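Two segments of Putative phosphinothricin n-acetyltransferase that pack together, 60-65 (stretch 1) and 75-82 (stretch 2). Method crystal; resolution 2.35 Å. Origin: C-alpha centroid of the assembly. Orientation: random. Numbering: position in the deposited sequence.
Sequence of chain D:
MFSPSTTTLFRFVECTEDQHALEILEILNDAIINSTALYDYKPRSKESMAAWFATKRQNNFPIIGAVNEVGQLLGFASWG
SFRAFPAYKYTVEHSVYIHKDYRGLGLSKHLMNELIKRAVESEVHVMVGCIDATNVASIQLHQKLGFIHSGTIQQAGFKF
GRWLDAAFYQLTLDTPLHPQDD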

# COMPACT_ATOMS: atom_id res chain seq x y z
N ASN D 60 -1.39 -2.23 -8.63
CA ASN D 60 -0.11 -1.84 -8.05
C ASN D 60 1.00 -2.11 -9.07
O ASN D 60 2.11 -2.50 -8.71
CB ASN D 60 0.12 -2.62 -6.75
CG ASN D 60 1.25 -2.05 -5.91
OD1 ASN D 60 1.26 -0.86 -5.59
ND2 ASN D 60 2.20 -2.90 -5.54
N PHE D 61 0.68 -1.92 -10.34
CA PHE D 61 1.67 -1.99 -11.41
C PHE D 61 2.43 -0.67 -11.50
O PHE D 61 1.81 0.39 -11.65
CB PHE D 61 1.01 -2.29 -12.75
CG PHE D 61 0.43 -3.68 -12.84
CD1 PHE D 61 0.94 -4.71 -12.06
CD2 PHE D 61 -0.59 -3.96 -13.72
CE1 PHE D 61 0.42 -5.99 -12.16
CE2 PHE D 61 -1.12 -5.23 -13.82
CZ PHE D 61 -0.61 -6.25 -13.04
N PRO D 62 3.76 -0.72 -11.41
CA PRO D 62 4.53 0.53 -11.43
C PRO D 62 4.51 1.19 -12.80
O PRO D 62 4.40 0.51 -13.82
CB PRO D 62 5.95 0.07 -11.08
CG PRO D 62 6.00 -1.36 -11.50
CD PRO D 62 4.62 -1.92 -11.36
N ILE D 63 4.58 2.51 -12.83
CA ILE D 63 4.87 3.24 -14.06
C ILE D 63 6.04 4.17 -13.76
O ILE D 63 5.88 5.18 -13.07
CB ILE D 63 3.66 4.05 -14.57
CG1 ILE D 63 2.36 3.24 -14.44
CG2 ILE D 63 3.86 4.47 -16.02
CD1 ILE D 63 1.14 4.01 -14.93
N ILE D 64 7.22 3.81 -14.25
CA ILE D 64 8.44 4.56 -13.96
C ILE D 64 8.82 5.45 -15.13
O ILE D 64 9.03 4.97 -16.25
CB ILE D 64 9.60 3.62 -13.61
CG1 ILE D 64 9.23 2.72 -12.42
CG2 ILE D 64 10.84 4.41 -13.26
CD1 ILE D 64 10.35 1.71 -12.03
N GLY D 65 8.91 6.75 -14.88
CA GLY D 65 9.18 7.70 -15.95
C GLY D 65 10.55 8.33 -15.84
O GLY D 65 11.20 8.29 -14.79
N GLY D 75 10.29 9.36 -21.42
CA GLY D 75 9.91 8.00 -21.68
C GLY D 75 9.53 7.34 -20.38
O GLY D 75 9.77 7.90 -19.31
N PHE D 76 8.94 6.15 -20.48
CA PHE D 76 8.47 5.44 -19.30
C PHE D 76 8.59 3.92 -19.45
O PHE D 76 8.73 3.39 -20.55
CB PHE D 76 7.03 5.84 -18.97
CG PHE D 76 6.02 5.38 -19.98
CD1 PHE D 76 5.28 4.23 -19.76
CD2 PHE D 76 5.82 6.09 -21.15
CE1 PHE D 76 4.35 3.79 -20.70
CE2 PHE D 76 4.90 5.66 -22.09
CZ PHE D 76 4.16 4.51 -21.87
N ALA D 77 8.56 3.22 -18.33
CA ALA D 77 8.57 1.77 -18.36
C ALA D 77 7.51 1.30 -17.40
O ALA D 77 7.15 2.01 -16.47
CB ALA D 77 9.93 1.23 -17.95
N SER D 78 6.99 0.10 -17.63
CA SER D 78 5.90 -0.39 -16.82
C SER D 78 5.79 -1.90 -17.00
O SER D 78 6.45 -2.47 -17.86
CB SER D 78 4.60 0.29 -17.24
OG SER D 78 3.54 -0.02 -16.36
N TRP D 79 4.97 -2.55 -16.18
CA TRP D 79 4.60 -3.94 -16.44
C TRP D 79 3.13 -4.19 -16.16
O TRP D 79 2.44 -3.37 -15.57
CB TRP D 79 5.49 -4.94 -15.69
CG TRP D 79 5.26 -5.02 -14.21
CD1 TRP D 79 4.10 -5.35 -13.58
CD2 TRP D 79 6.23 -4.81 -13.18
NE1 TRP D 79 4.27 -5.33 -12.22
CE2 TRP D 79 5.57 -5.01 -11.95
CE3 TRP D 79 7.58 -4.46 -13.17
CZ2 TRP D 79 6.22 -4.87 -10.73
CZ3 TRP D 79 8.22 -4.32 -11.96
CH2 TRP D 79 7.54 -4.52 -10.75
N GLY D 80 2.65 -5.33 -16.64
CA GLY D 80 1.29 -5.77 -16.42
C GLY D 80 1.27 -7.28 -16.38
O GLY D 80 2.32 -7.94 -16.36
N SER D 81 0.08 -7.85 -16.37
CA SER D 81 -0.04 -9.30 -16.38
C SER D 81 0.59 -9.85 -17.65
O SER D 81 0.45 -9.26 -18.72
CB SER D 81 -1.52 -9.69 -16.31
OG SER D 81 -1.67 -11.00 -15.78
N PHE D 82 1.31 -10.97 -17.53
CA PHE D 82 1.77 -11.70 -18.71
C PHE D 82 0.64 -12.59 -19.27
O PHE D 82 0.22 -12.42 -20.40
CB PHE D 82 3.02 -12.53 -18.42
CG PHE D 82 3.41 -13.47 -19.55
CD1 PHE D 82 3.59 -14.83 -19.30
CD2 PHE D 82 3.60 -12.99 -20.85
CE1 PHE D 82 3.96 -15.70 -20.35
CE2 PHE D 82 3.96 -13.85 -21.89
CZ PHE D 82 4.14 -15.21 -21.64

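Two segments of one chain pack as antiparallel neighbors, their strand axes inclined at 160° and approaching to 4.6 Å, with 481 Å² of surface buried between them. Asn-60 opens stretch 1 just after a helix; its positive phi (62°) belongs to a Schellman motif, a turn asparagine tolerates well, and it makes no contact with stretch 2. Phe-61, chi1 m, lays its ring along the backbone of Trp-79, Gly-80 and Ser-81. Its CB lies 3.3 Å from Trp-79 O, and its CD1 is 3.4 Å from Trp-79 NE1; the ring meets the five-membered ring of Trp-79 obliquely, planes at 67°. Gly-80 CA sits over one face of the Phe-61 ring, 3.8 Å from its centroid, a CH-pi contact in which the glycine backbone itself serves as the packing surface. Pro-62 brings its own ring onto the indole: CG stands 3.5 Å from the centroid of the six-membered ring of Trp-79, almost on the ring normal, and CD is 3.3 Å from Trp-79 CE2. The CA-to-CB bond of Trp-79 points sideways, but with chi1 p and chi2 59° the end of the side chain comes nearer to stretch 1, where the puckered proline ring packs over its face. The carbonyl of Pro-62 is engaged by a side chain: Ser-78 OG, chi1 t, donates a hydrogen bond to Pro-62 O at 2.7 Å, so this small polar residue meets a backbone acceptor while buried. Ile-63 lies on the same face of the sheet as Ser-78 and Phe-76. Its CG2 reaches Phe-76 CD1 at 4.0 Å, although the end of the phenylalanine leads away, and its CA makes a CH...O contact with Ala-77 O at 3.5 Å. Ile-64 forms the regular hydrogen-bonded pair with Ala-77: Ile-64 N donates to Ala-77 O at 2.9 Å, and Ala-77 N donates to Ile-64 O at 2.8 Å. Their side chains share the other face, where the branched isoleucine and the short alanine methyl are both buried and apolar. Ile-64 O also receives a CH...O contact from Phe-76 CA at 3.1 Å. Gly-65 then pairs with Phe-76 without hydrogen bonds, and the strands close in: Gly-65 CA is 4.1 Å from Phe-76 CA and 3.4 Å from Gly-75 O, the latter a CH...O contact. Gly-75 itself has backbone angles (158°/169°) that would jam a CB against the preceding carbonyl oxygen, so glycine fits there for local reasons rather than for this contact.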